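Local coordinates for endoglucanase E-5 (Thermobifida fusca, PDB 2CKS), which hydrolyses internal beta-1,4-glucosidic bonds of cellulose, lichenin and cereal beta-glucans, here as its family 5 glycoside hydrolase catalytic domain, at residues 31-36 and 60-65; 101-106 and 137-142; 168-173 and 197-202; 203-208 and 227-232. All coordinates share one frame; numbering follows the deposited sequence.

Interaction 1 (31-36 and 60-65)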
loop_
_atom_site.group_PDB
_atom_site.type_symbol
_atom_site.label_atom_id
_atom_site.label_comp_id
_atom_site.label_asym_id
_atom_site.label_seq_id
_atom_site.Cartn_x
_atom_site.Cartn_y
_atom_site.Cartn_z
ATOM N N MET A 31 -5.873 -5.395 1.173
ATOM C CA MET A 31 -4.779 -6.255 0.781
ATOM C C MET A 31 -3.937 -5.599 -0.283
ATOM O O MET A 31 -4.442 -4.863 -1.128
ATOM C CB MET A 31 -5.331 -7.549 0.173
ATOM C CG MET A 31 -6.023 -8.482 1.146
ATOM S SD MET A 31 -4.931 -9.056 2.488
ATOM C CE MET A 31 -3.652 -9.874 1.552
ATOM N N SER A 32 -2.652 -5.905 -0.246
ATOM C CA SER A 32 -1.731 -5.608 -1.327
ATOM C C SER A 32 -1.577 -6.814 -2.230
ATOM O O SER A 32 -1.442 -7.931 -1.741
ATOM C CB SER A 32 -0.358 -5.258 -0.770
ATOM O OG SER A 32 0.522 -4.861 -1.814
ATOM N N THR A 33 -1.582 -6.606 -3.538
ATOM C CA THR A 33 -1.111 -7.643 -4.447
ATOM C C THR A 33 0.376 -7.835 -4.225
ATOM O O THR A 33 1.060 -6.990 -3.631
ATOM C CB THR A 33 -1.337 -7.306 -5.946
ATOM O OG1 THR A 33 -0.431 -6.274 -6.364
ATOM C CG2 THR A 33 -2.745 -6.771 -6.200
ATOM N N HIS A 34 0.880 -8.958 -4.718
ATOM C CA HIS A 34 2.313 -9.139 -4.840
ATOM C C HIS A 34 2.671 -8.484 -6.175
ATOM O O HIS A 34 1.824 -7.867 -6.827
ATOM C CB HIS A 34 2.656 -10.628 -4.787
ATOM C CG HIS A 34 4.069 -10.924 -4.378
ATOM N ND1 HIS A 34 4.396 -12.011 -3.592
ATOM C CD2 HIS A 34 5.240 -10.302 -4.656
ATOM C CE1 HIS A 34 5.703 -12.039 -3.402
ATOM N NE2 HIS A 34 6.238 -11.012 -4.035
ATOM N N GLY A 35 3.911 -8.596 -6.606
ATOM C CA GLY A 35 4.327 -7.923 -7.814
ATOM C C GLY A 35 3.568 -8.477 -8.997
ATOM O O GLY A 35 3.519 -9.690 -9.173
ATOM N N ILE A 36 2.982 -7.605 -9.819
ATOM C CA ILE A 36 2.180 -8.077 -10.950
ATOM C C ILE A 36 3.018 -8.753 -12.056
ATOM O O ILE A 36 2.478 -9.471 -12.895
ATOM C CB ILE A 36 1.252 -6.959 -11.514
ATOM C CG1 ILE A 36 2.040 -5.848 -12.199
ATOM C CG2 ILE A 36 0.353 -6.407 -10.398
ATOM C CD1 ILE A 36 1.163 -4.900 -13.023
ATOM N N ILE A 60 -7.473 -2.021 -2.249
ATOM C CA ILE A 60 -6.476 -2.915 -2.823
ATOM C C ILE A 60 -5.294 -2.062 -3.256
ATOM O O ILE A 60 -5.461 -1.013 -3.881
ATOM C CB ILE A 60 -7.043 -3.734 -4.016
ATOM C CG1 ILE A 60 -5.994 -4.739 -4.523
ATOM C CG2 ILE A 60 -7.512 -2.846 -5.149
ATOM C CD1 ILE A 60 -6.523 -5.751 -5.484
ATOM N N ARG A 61 -4.104 -2.515 -2.910
ATOM C CA ARG A 61 -2.883 -1.890 -3.374
ATOM C C ARG A 61 -2.334 -2.710 -4.531
ATOM O O ARG A 61 -2.113 -3.920 -4.403
ATOM C CB ARG A 61 -1.899 -1.825 -2.227
ATOM C CG ARG A 61 -0.511 -1.338 -2.567
ATOM C CD ARG A 61 0.307 -1.464 -1.345
ATOM N NE ARG A 61 1.628 -0.874 -1.328
ATOM C CZ ARG A 61 2.748 -1.556 -1.101
ATOM N NH1 ARG A 61 2.769 -2.880 -1.006
ATOM N NH2 ARG A 61 3.875 -0.898 -0.993
ATOM N N LEU A 62 -2.141 -2.046 -5.668
ATOM C CA LEU A 62 -1.618 -2.670 -6.873
ATOM C C LEU A 62 -0.110 -2.453 -6.949
ATOM O O LEU A 62 0.354 -1.356 -7.255
ATOM C CB LEU A 62 -2.312 -2.071 -8.098
ATOM C CG LEU A 62 -3.841 -2.142 -8.089
ATOM C CD1 LEU A 62 -4.411 -1.362 -9.267
ATOM C CD2 LEU A 62 -4.327 -3.574 -8.109
ATOM N N SER A 63 0.657 -3.496 -6.650
ATOM C CA SER A 63 2.093 -3.377 -6.496
ATOM C C SER A 63 2.783 -3.683 -7.810
ATOM O O SER A 63 2.766 -4.817 -8.281
ATOM C CB SER A 63 2.600 -4.303 -5.391
ATOM O OG SER A 63 2.092 -3.885 -4.130
ATOM N N MET A 64 3.364 -2.655 -8.400
ATOM C CA MET A 64 4.085 -2.783 -9.656
ATOM C C MET A 64 5.568 -2.525 -9.430
ATOM O O MET A 64 5.998 -1.381 -9.286
ATOM C CB MET A 64 3.540 -1.790 -10.679
ATOM C CG MET A 64 4.187 -1.903 -12.068
ATOM S SD MET A 64 3.523 -0.708 -13.220
ATOM C CE MET A 64 4.324 0.789 -12.617
ATOM N N TYR A 65 6.349 -3.598 -9.383
ATOM C CA TYR A 65 7.797 -3.486 -9.351
ATOM C C TYR A 65 8.274 -2.823 -10.637
ATOM O O TYR A 65 7.629 -2.922 -11.676
ATOM C CB TYR A 65 8.454 -4.852 -9.258
ATOM C CG TYR A 65 8.443 -5.533 -7.914
ATOM C CD1 TYR A 65 7.262 -5.980 -7.343
ATOM C CD2 TYR A 65 9.631 -5.773 -7.236
ATOM C CE1 TYR A 65 7.252 -6.642 -6.135
ATOM C CE2 TYR A 65 9.632 -6.435 -6.015
ATOM C CZ TYR A 65 8.439 -6.867 -5.477
ATOM O OH TYR A 65 8.419 -7.525 -4.267
#

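Interaction 2 (101-106 and 137-142)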
loop_
_atom_site.group_PDB
_atom_site.type_symbol
_atom_site.label_atom_id
_atom_site.label_comp_id
_atom_site.label_asym_id
_atom_site.label_seq_id
_atom_site.Cartn_x
_atom_site.Cartn_y
_atom_site.Cartn_z
ATOM N N HIS A 101 6.510 0.434 -7.103
ATOM C CA HIS A 101 7.106 -0.472 -6.134
ATOM C C HIS A 101 8.613 -0.571 -6.275
ATOM O O HIS A 101 9.162 -1.608 -6.652
ATOM C CB HIS A 101 6.444 -1.852 -6.203
ATOM C CG HIS A 101 6.657 -2.683 -4.984
ATOM N ND1 HIS A 101 5.816 -2.631 -3.892
ATOM C CD2 HIS A 101 7.612 -3.596 -4.685
ATOM C CE1 HIS A 101 6.246 -3.480 -2.975
ATOM N NE2 HIS A 101 7.329 -4.083 -3.432
ATOM N N ILE A 102 9.277 0.534 -5.965
ATOM C CA ILE A 102 10.729 0.562 -5.940
ATOM C C ILE A 102 11.221 -0.160 -4.694
ATOM O O ILE A 102 10.548 -0.165 -3.653
ATOM C CB ILE A 102 11.278 2.005 -6.016
ATOM C CG1 ILE A 102 10.889 2.833 -4.782
ATOM C CG2 ILE A 102 10.818 2.675 -7.301
ATOM C CD1 ILE A 102 12.063 3.143 -3.854
ATOM N N LEU A 103 12.378 -0.797 -4.828
ATOM C CA LEU A 103 12.977 -1.555 -3.741
ATOM C C LEU A 103 14.493 -1.625 -3.905
ATOM O O LEU A 103 15.236 -1.202 -3.021
ATOM C CB LEU A 103 12.365 -2.961 -3.701
ATOM C CG LEU A 103 12.887 -3.904 -2.620
ATOM C CD1 LEU A 103 12.800 -3.266 -1.229
ATOM C CD2 LEU A 103 12.126 -5.221 -2.659
ATOM N N THR A 104 14.930 -2.155 -5.048
ATOM C CA THR A 104 16.351 -2.240 -5.406
ATOM C C THR A 104 16.506 -1.909 -6.892
ATOM O O THR A 104 16.006 -2.664 -7.736
ATOM C CB THR A 104 16.904 -3.673 -5.146
ATOM O OG1 THR A 104 16.685 -4.066 -3.781
ATOM C CG2 THR A 104 18.420 -3.707 -5.316
ATOM N N PRO A 105 17.172 -0.812 -7.253
ATOM C CA PRO A 105 17.781 0.177 -6.350
ATOM C C PRO A 105 16.822 0.903 -5.399
ATOM O O PRO A 105 15.654 1.146 -5.724
ATOM C CB PRO A 105 18.395 1.193 -7.321
ATOM C CG PRO A 105 18.579 0.449 -8.575
ATOM C CD PRO A 105 17.413 -0.493 -8.666
ATOM N N GLY A 106 17.359 1.279 -4.243
ATOM C CA GLY A 106 16.591 1.869 -3.164
ATOM C C GLY A 106 16.436 3.379 -3.203
ATOM O O GLY A 106 15.620 3.923 -2.461
ATOM N N ALA A 137 6.682 5.910 -4.062
ATOM C CA ALA A 137 7.954 5.232 -3.810
ATOM C C ALA A 137 7.822 4.240 -2.655
ATOM O O ALA A 137 8.060 4.587 -1.501
ATOM C CB ALA A 137 9.046 6.259 -3.503
ATOM N N ASN A 138 7.438 3.013 -2.986
ATOM C CA ASN A 138 7.205 1.935 -2.012
ATOM C C ASN A 138 8.153 1.911 -0.801
ATOM O O ASN A 138 7.724 2.182 0.331
ATOM C CB ASN A 138 7.253 0.594 -2.758
ATOM C CG ASN A 138 7.392 -0.601 -1.843
ATOM O OD1 ASN A 138 6.614 -0.775 -0.909
ATOM N ND2 ASN A 138 8.415 -1.428 -2.095
ATOM N N GLU A 139 9.424 1.580 -1.038
ATOM C CA GLU A 139 10.396 1.363 0.041
ATOM C C GLU A 139 11.759 1.997 -0.249
ATOM O O GLU A 139 12.712 1.308 -0.601
ATOM C CB GLU A 139 10.539 -0.137 0.347
ATOM C CG GLU A 139 9.389 -0.683 1.183
ATOM C CD GLU A 139 9.652 -2.054 1.784
ATOM O OE1 GLU A 139 10.669 -2.691 1.414
ATOM O OE2 GLU A 139 8.832 -2.505 2.634
ATOM N N PRO A 140 11.861 3.313 -0.059
ATOM C CA PRO A 140 13.167 3.980 -0.147
ATOM C C PRO A 140 14.128 3.341 0.837
ATOM O O PRO A 140 13.727 3.005 1.943
ATOM C CB PRO A 140 12.867 5.429 0.276
ATOM C CG PRO A 140 11.390 5.617 0.029
ATOM C CD PRO A 140 10.790 4.262 0.297
ATOM N N ASN A 141 15.369 3.127 0.433
ATOM C CA ASN A 141 16.380 2.649 1.357
ATOM C C ASN A 141 17.766 3.111 0.927
ATOM O O ASN A 141 18.030 3.306 -0.261
ATOM C CB ASN A 141 16.300 1.116 1.519
ATOM C CG ASN A 141 16.465 0.366 0.213
ATOM O OD1 ASN A 141 17.573 -0.068 -0.121
ATOM N ND2 ASN A 141 15.362 0.175 -0.525
ATOM N N GLY A 142 18.622 3.318 1.922
ATOM C CA GLY A 142 19.977 3.790 1.702
ATOM C C GLY A 142 20.065 5.274 1.401
ATOM O O GLY A 142 21.123 5.755 0.996
HETATM O O HOH W 1 18.077 -1.981 -1.853
#

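Interaction 3 (168-173 and 197-202)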
loop_
_atom_site.group_PDB
_atom_site.type_symbol
_atom_site.label_atom_id
_atom_site.label_comp_id
_atom_site.label_asym_id
_atom_site.label_seq_id
_atom_site.Cartn_x
_atom_site.Cartn_y
_atom_site.Cartn_z
ATOM N N ILE A 168 -1.772 11.428 -1.999
ATOM C CA ILE A 168 -0.490 10.843 -2.351
ATOM C C ILE A 168 0.172 10.319 -1.083
ATOM O O ILE A 168 0.204 10.995 -0.066
ATOM C CB ILE A 168 0.386 11.875 -3.081
ATOM C CG1 ILE A 168 -0.247 12.202 -4.444
ATOM C CG2 ILE A 168 1.805 11.359 -3.248
ATOM C CD1 ILE A 168 0.292 13.453 -5.103
ATOM N N ILE A 169 0.681 9.095 -1.160
ATOM C CA ILE A 169 1.364 8.437 -0.066
ATOM C C ILE A 169 2.860 8.436 -0.383
ATOM O O ILE A 169 3.276 7.973 -1.434
ATOM C CB ILE A 169 0.862 6.987 0.120
ATOM C CG1 ILE A 169 -0.644 6.974 0.398
ATOM C CG2 ILE A 169 1.622 6.313 1.257
ATOM C CD1 ILE A 169 -1.291 5.589 0.322
ATOM N N VAL A 170 3.666 8.923 0.554
ATOM C CA VAL A 170 5.094 9.095 0.357
ATOM C C VAL A 170 5.857 8.092 1.216
ATOM O O VAL A 170 5.649 8.015 2.428
ATOM C CB VAL A 170 5.523 10.507 0.745
ATOM C CG1 VAL A 170 7.041 10.683 0.598
ATOM C CG2 VAL A 170 4.773 11.527 -0.102
ATOM N N GLY A 171 6.733 7.326 0.585
ATOM C CA GLY A 171 7.566 6.361 1.278
ATOM C C GLY A 171 8.509 7.044 2.250
ATOM O O GLY A 171 8.778 8.225 2.120
ATOM N N THR A 172 8.995 6.293 3.227
ATOM C CA THR A 172 9.852 6.845 4.267
ATOM C C THR A 172 11.176 6.095 4.366
ATOM O O THR A 172 11.388 5.066 3.718
ATOM C CB THR A 172 9.102 6.908 5.626
ATOM O OG1 THR A 172 8.632 5.614 6.028
ATOM C CG2 THR A 172 7.845 7.767 5.518
ATOM N N ARG A 173 12.085 6.635 5.161
ATOM C CA ARG A 173 13.433 6.084 5.260
ATOM C C ARG A 173 13.446 4.638 5.731
ATOM O O ARG A 173 12.636 4.238 6.557
ATOM C CB ARG A 173 14.237 6.890 6.267
ATOM C CG ARG A 173 14.800 8.165 5.764
ATOM C CD ARG A 173 15.810 8.742 6.748
ATOM N NE ARG A 173 17.091 8.034 6.724
ATOM C CZ ARG A 173 17.999 8.063 7.701
ATOM N NH1 ARG A 173 17.804 8.770 8.814
ATOM N NH2 ARG A 173 19.132 7.385 7.559
ATOM N N SER A 197 0.073 19.219 0.736
ATOM C CA SER A 197 -0.955 18.696 1.600
ATOM C C SER A 197 -1.741 17.618 0.871
ATOM O O SER A 197 -1.453 17.272 -0.280
ATOM C CB SER A 197 -1.838 19.826 2.084
ATOM O OG SER A 197 -1.054 20.695 2.879
ATOM N N ASN A 198 -2.701 17.041 1.574
ATOM C CA ASN A 198 -3.332 15.824 1.140
ATOM C C ASN A 198 -2.295 14.727 0.910
ATOM O O ASN A 198 -2.386 13.961 -0.035
ATOM C CB ASN A 198 -4.183 16.096 -0.099
ATOM C CG ASN A 198 -5.425 15.289 -0.113
ATOM O OD1 ASN A 198 -5.883 14.829 0.931
ATOM N ND2 ASN A 198 -5.987 15.094 -1.291
ATOM N N ILE A 199 -1.306 14.678 1.805
ATOM C CA ILE A 199 -0.203 13.718 1.777
ATOM C C ILE A 199 -0.335 12.781 2.976
ATOM O O ILE A 199 -0.763 13.212 4.050
ATOM C CB ILE A 199 1.164 14.472 1.869
ATOM C CG1 ILE A 199 1.388 15.374 0.647
ATOM C CG2 ILE A 199 2.337 13.503 2.054
ATOM C CD1 ILE A 199 1.455 14.641 -0.678
ATOM N N MET A 200 0.030 11.511 2.785
ATOM C CA MET A 200 0.218 10.560 3.875
ATOM C C MET A 200 1.612 9.975 3.743
ATOM O O MET A 200 2.231 10.058 2.674
ATOM C CB MET A 200 -0.815 9.441 3.782
ATOM C CG MET A 200 -2.230 9.938 3.629
ATOM S SD MET A 200 -3.400 8.585 3.685
ATOM C CE MET A 200 -3.440 8.231 5.395
ATOM N N TYR A 201 2.102 9.400 4.826
ATOM C CA TYR A 201 3.433 8.815 4.858
ATOM C C TYR A 201 3.302 7.331 5.129
ATOM O O TYR A 201 2.490 6.906 5.952
ATOM C CB TYR A 201 4.275 9.491 5.933
ATOM C CG TYR A 201 4.518 10.950 5.641
ATOM C CD1 TYR A 201 3.642 11.919 6.105
ATOM C CD2 TYR A 201 5.609 11.361 4.887
ATOM C CE1 TYR A 201 3.863 13.257 5.842
ATOM C CE2 TYR A 201 5.831 12.693 4.618
ATOM C CZ TYR A 201 4.967 13.637 5.102
ATOM O OH TYR A 201 5.196 14.971 4.825
ATOM N N ALA A 202 4.100 6.537 4.430
ATOM C CA ALA A 202 4.009 5.088 4.545
ATOM C C ALA A 202 4.813 4.524 5.707
ATOM O O ALA A 202 5.915 4.986 6.010
ATOM C CB ALA A 202 4.448 4.450 3.256
#

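Interaction 4 (203-208 and 227-232)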
loop_
_atom_site.group_PDB
_atom_site.type_symbol
_atom_site.label_atom_id
_atom_site.label_comp_id
_atom_site.label_asym_id
_atom_site.label_seq_id
_atom_site.Cartn_x
_atom_site.Cartn_y
_atom_site.Cartn_z
ATOM N N PHE A 203 4.258 3.493 6.343
ATOM C CA PHE A 203 4.969 2.676 7.308
ATOM C C PHE A 203 4.751 1.206 6.994
ATOM O O PHE A 203 3.635 0.783 6.697
ATOM C CB PHE A 203 4.489 2.984 8.722
ATOM C CG PHE A 203 5.196 2.199 9.794
ATOM C CD1 PHE A 203 6.552 2.384 10.033
ATOM C CD2 PHE A 203 4.507 1.281 10.566
ATOM C CE1 PHE A 203 7.201 1.665 11.027
ATOM C CE2 PHE A 203 5.154 0.559 11.562
ATOM C CZ PHE A 203 6.494 0.762 11.800
ATOM N N HIS A 204 5.834 0.445 7.040
ATOM C CA HIS A 204 5.815 -0.990 6.790
ATOM C C HIS A 204 6.398 -1.718 7.974
ATOM O O HIS A 204 7.403 -1.293 8.531
ATOM C CB HIS A 204 6.667 -1.328 5.570
ATOM C CG HIS A 204 6.126 -0.792 4.280
ATOM N ND1 HIS A 204 6.693 -1.093 3.061
ATOM C CD2 HIS A 204 5.080 0.026 4.014
ATOM C CE1 HIS A 204 6.016 -0.486 2.102
ATOM N NE2 HIS A 204 5.035 0.202 2.653
ATOM N N PHE A 205 5.802 -2.847 8.331
ATOM C CA PHE A 205 6.314 -3.654 9.428
ATOM C C PHE A 205 5.993 -5.127 9.202
ATOM O O PHE A 205 5.032 -5.466 8.523
ATOM C CB PHE A 205 5.741 -3.189 10.770
ATOM C CG PHE A 205 4.263 -3.453 10.935
ATOM C CD1 PHE A 205 3.805 -4.674 11.434
ATOM C CD2 PHE A 205 3.323 -2.483 10.603
ATOM C CE1 PHE A 205 2.441 -4.930 11.579
ATOM C CE2 PHE A 205 1.951 -2.731 10.752
ATOM C CZ PHE A 205 1.511 -3.954 11.235
ATOM N N TYR A 206 6.783 -5.983 9.835
ATOM C CA TYR A 206 6.607 -7.422 9.807
ATOM C C TYR A 206 6.679 -7.858 11.269
ATOM O O TYR A 206 7.738 -7.776 11.886
ATOM C CB TYR A 206 7.679 -8.065 8.917
ATOM C CG TYR A 206 7.369 -7.820 7.463
ATOM C CD1 TYR A 206 6.610 -8.725 6.740
ATOM C CD2 TYR A 206 7.761 -6.643 6.832
ATOM C CE1 TYR A 206 6.284 -8.494 5.413
ATOM C CE2 TYR A 206 7.427 -6.393 5.504
ATOM C CZ TYR A 206 6.687 -7.328 4.800
ATOM O OH TYR A 206 6.355 -7.118 3.477
ATOM N N ALA A 207 5.541 -8.288 11.813
ATOM C CA ALA A 207 5.351 -8.393 13.263
ATOM C C ALA A 207 6.294 -9.352 13.982
ATOM O O ALA A 207 6.610 -9.127 15.147
ATOM C CB ALA A 207 3.902 -8.742 13.583
ATOM N N ALA A 208 6.738 -10.414 13.323
ATOM C CA ALA A 208 7.617 -11.374 13.997
ATOM C C ALA A 208 9.015 -10.789 14.218
ATOM O O ALA A 208 9.709 -11.168 15.168
ATOM C CB ALA A 208 7.682 -12.680 13.237
ATOM N N VAL A 227 -0.558 8.647 8.481
ATOM C CA VAL A 227 0.199 7.454 8.139
ATOM C C VAL A 227 -0.743 6.441 7.487
ATOM O O VAL A 227 -1.886 6.283 7.916
ATOM C CB VAL A 227 0.844 6.818 9.389
ATOM C CG1 VAL A 227 1.496 5.492 9.047
ATOM C CG2 VAL A 227 1.853 7.758 10.004
ATOM N N PHE A 228 -0.269 5.776 6.441
ATOM C CA PHE A 228 -0.954 4.615 5.895
ATOM C C PHE A 228 0.017 3.448 5.880
ATOM O O PHE A 228 1.139 3.568 5.392
ATOM C CB PHE A 228 -1.475 4.882 4.481
ATOM C CG PHE A 228 -2.549 3.915 4.061
ATOM C CD1 PHE A 228 -3.890 4.293 4.066
ATOM C CD2 PHE A 228 -2.226 2.619 3.692
ATOM C CE1 PHE A 228 -4.880 3.381 3.715
ATOM C CE2 PHE A 228 -3.226 1.705 3.338
ATOM C CZ PHE A 228 -4.545 2.098 3.349
ATOM N N VAL A 229 -0.413 2.314 6.415
ATOM C CA VAL A 229 0.425 1.135 6.417
ATOM C C VAL A 229 0.196 0.390 5.095
ATOM O O VAL A 229 -0.656 -0.478 4.996
ATOM C CB VAL A 229 0.169 0.271 7.668
ATOM C CG1 VAL A 229 0.898 -1.057 7.576
ATOM C CG2 VAL A 229 0.617 1.046 8.910
ATOM N N THR A 230 0.959 0.755 4.067
ATOM C CA THR A 230 0.733 0.198 2.730
ATOM C C THR A 230 1.259 -1.226 2.568
ATOM O O THR A 230 0.942 -1.890 1.591
ATOM C CB THR A 230 1.327 1.094 1.631
ATOM O OG1 THR A 230 2.694 1.382 1.918
ATOM C CG2 THR A 230 0.657 2.451 1.589
ATOM N N GLU A 231 2.041 -1.703 3.529
ATOM C CA GLU A 231 2.545 -3.064 3.468
ATOM C C GLU A 231 2.880 -3.548 4.864
ATOM O O GLU A 231 3.667 -2.924 5.560
ATOM C CB GLU A 231 3.788 -3.100 2.591
ATOM C CG GLU A 231 4.187 -4.483 2.143
ATOM C CD GLU A 231 5.432 -4.445 1.288
ATOM O OE1 GLU A 231 6.451 -5.032 1.708
ATOM O OE2 GLU A 231 5.383 -3.824 0.205
ATOM N N PHE A 232 2.280 -4.658 5.278
ATOM C CA PHE A 232 2.712 -5.311 6.513
ATOM C C PHE A 232 2.509 -6.804 6.458
ATOM O O PHE A 232 1.737 -7.318 5.653
ATOM C CB PHE A 232 2.006 -4.741 7.753
ATOM C CG PHE A 232 0.619 -5.285 7.975
ATOM C CD1 PHE A 232 -0.453 -4.760 7.296
ATOM C CD2 PHE A 232 0.394 -6.319 8.872
ATOM C CE1 PHE A 232 -1.723 -5.240 7.493
ATOM C CE2 PHE A 232 -0.897 -6.823 9.065
ATOM C CZ PHE A 232 -1.957 -6.271 8.367
#

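Interaction 1 (31-36 and 60-65)
Met-31 and Arg-61 open the backbone ladder between two parallel neighbours: Arg-61 N donates to Met-31 O, and Thr-33 N returns the bond to Arg-61 O at 2.9 Å. Farther along, Ile-36 N bonds to Ser-63 O at 3.2 Å.

Side-chain hydroxyls add a second set of bonds. Thr-33 holds OG1 between its backbone N and carbonyl carbon (chi1 72°), which places the oxygen next to Ser-63 N; Thr-33 OG1 accepts an almost straight bond from Ser-63 N at 3.0 Å and itself donates to His-34 O. Ser-32 OG donates to Thr-33 O and receives Arg-61 NH1 at 3.1 Å, lying close to the guanidinium plane. The extended arginine runs past this serine, Arg-61 CD 3.4 Å from Ser-32 OG. The remaining guanidinium nitrogens are gripped from beyond the pair, NE by Glu-135 and NH2 by Asn-138, while NH1 also forms a salt bridge to Glu-231. Ser-63 OG is bonded to Asp-99.

Apolar contacts are sparser. Thr-33 CG2 meets Ile-60 CD1 at 4.0 Å, and the ring of Tyr-65 approaches Gly-35, with Gly-35 CA 3.6 Å from Tyr-65 CD1.

The buried polar side chains of Ser-32, Arg-61 and Ser-63 on the inner side of adjoining strands, with the arginine reaching the probable nucleophile Glu-231, are in keeping with the catalytic end of a family 5 TIM barrel.

Interaction 2 (101-106 and 137-142)
Asn-138 carries CG anti to its backbone N (chi1 165°), and His-101 does the same (chi1 -161°), which brings the amide of the first over the ring of the second. The planes are stacked, 16° apart, with Asn-138 ND2 above the centre of the imidazole and 3.1 Å from His-101 CE1. With the amide oxygen engaged by Arg-61, Asn-138 ND2 spends a hydrogen on Ile-102 O at 2.9 Å, a bond tilted from the amide plane; Glu-139 N adds a weak bond to the same oxygen. Asp-99 binds His-101 ND1, which fixes the rotation of the ring.

These loops follow the third and fourth strands of the TIM barrel, and the second carries Glu-139, the probable proton donor, next to the asparagine in the Asn-Glu pair found in family 5 and its clan relatives. Leu-103 lies side by side with Glu-139, pointing the same way. The carboxylate of Glu-139, which also has His-204 as a partner, makes up a zinc site together with Glu-231.

Farther out, Asn-141 ND2 makes a nearly straight, in-plane bond to Leu-103 O at 2.9 Å and gives a second hydrogen to Glu-139 O. An alanine here would probably take the amide donor from Leu-103 O and Glu-139 O and leave water 1 without its Asn-141 OD1 acceptor. Water 1 links Asn-141 OD1, at 2.6 Å, to Leu-103 O, and the backbone N of Asn-141 donates to Gly-106 O at 3.0 Å.

Interaction 3 (168-173 and 197-202)
The fifth and sixth strands of the TIM barrel run side by side here, joined in parallel register from Ile-168 against Ile-199 to Val-170 against Tyr-201. The rungs alternate: Met-200 N donates to Ile-168 O, Val-170 N to Met-200 O at 2.8 Å, and Ala-202 N to Val-170 O. A longer bond from Ile-168 N to Asn-198 O leads into the ladder.

On the face bearing Ile-168, Val-170, Ile-199 and Tyr-201, the aliphatic side chains pack against one another. In the conformer given, Ile-199 CG2 touches Val-170 CG2 at 3.8 Å, while Ile-199 CD1 reaches Ile-168 CB. Helix 145-162 covers both isoleucines. The other face, turned to the barrel interior, holds Ile-169, whose CG2 packs on Ala-202 CB at 3.9 Å and whose CG1 lies beside Met-200 CB.

Thr-172 continues the seam beyond the last rung. Its OG1 donates to Ala-202 O at 2.8 Å, nearly along the C=O axis, and is also met by Leu-178 N; the side chains of Thr-172 and Tyr-201 cross at about a right angle, Thr-172 CG2 lying 4.0 Å from Tyr-201 CB. Aliphatic contacts on both faces of a parallel ladder, with helices packed outside, are characteristic of a beta/alpha barrel wall.

Interaction 4 (203-208 and 227-232)
His-204 and Glu-231 meet ring to side chain on adjacent strands of the TIM barrel, within the beta-alpha-beta unit formed by strand 199-206, helix 212-224 and strand 227-233. From CB, 3.4 Å from Glu-231 O, the histidine sets CG anti to its carbonyl carbon (chi1 -67°) and lays the imidazole across the glutamate. Glu-231 CB sits squarely over the ring centre, 3.4 Å from the centroid, in a CH-pi contact. At the edge, CD2 passes Thr-230 OG1, and NE2 donates to that hydroxyl at 2.7 Å, close to the ring plane. Thr-230 OG1 is held in turn by Glu-135. The other ring nitrogen, ND1, is bonded to Glu-139 OE2; His-204 thus bridges the acid's loop and the nucleophile's strand. A leucine in its place would probably cost Thr-230 OG1 and Glu-139 OE2 their shared imidazole partner and leave the acid less firmly placed.

Backbone pairing is weak: Phe-203 N bonds to Phe-228 O, Phe-205 N only weakly to Glu-231 O, and the buried Phe-203 O finds no hydrogen-bond partner, although Val-229 CA comes to 3.2 Å. On the opposite face Phe-232 CB lies over the face of the Phe-205 ring, 3.6 Å from its centroid, a CH-pi contact, and the two rings lie near parallel but slid apart.

Glu-231 is the probable nucleophile, and its OE1 ligates a zinc ion. Tyr-206 OH donates to Glu-231 OE1 at 2.7 Å, approaching on the anti side of the carboxylate, 20° out of its plane.

In the fold
All four contacts are largely buried; interaction 2, between two loops, has the most partly exposed residues, at its outer end. Interactions 1, 3 and 4 join neighbouring strands of the same closed barrel, and interactions 3 and 4 share strand 199-206, which lies between strands 168-170 and 227-233. Chemistry follows position: interaction 3 is a regular ladder with mainly aliphatic sides, whereas interactions 1, 2 and 4 bring polar and charged groups together at the catalytic centre, where each touches the other two. Interaction 3 lies along the barrel wall instead, meeting interaction 2 by packing and interaction 4 by packing and a probable backbone bond.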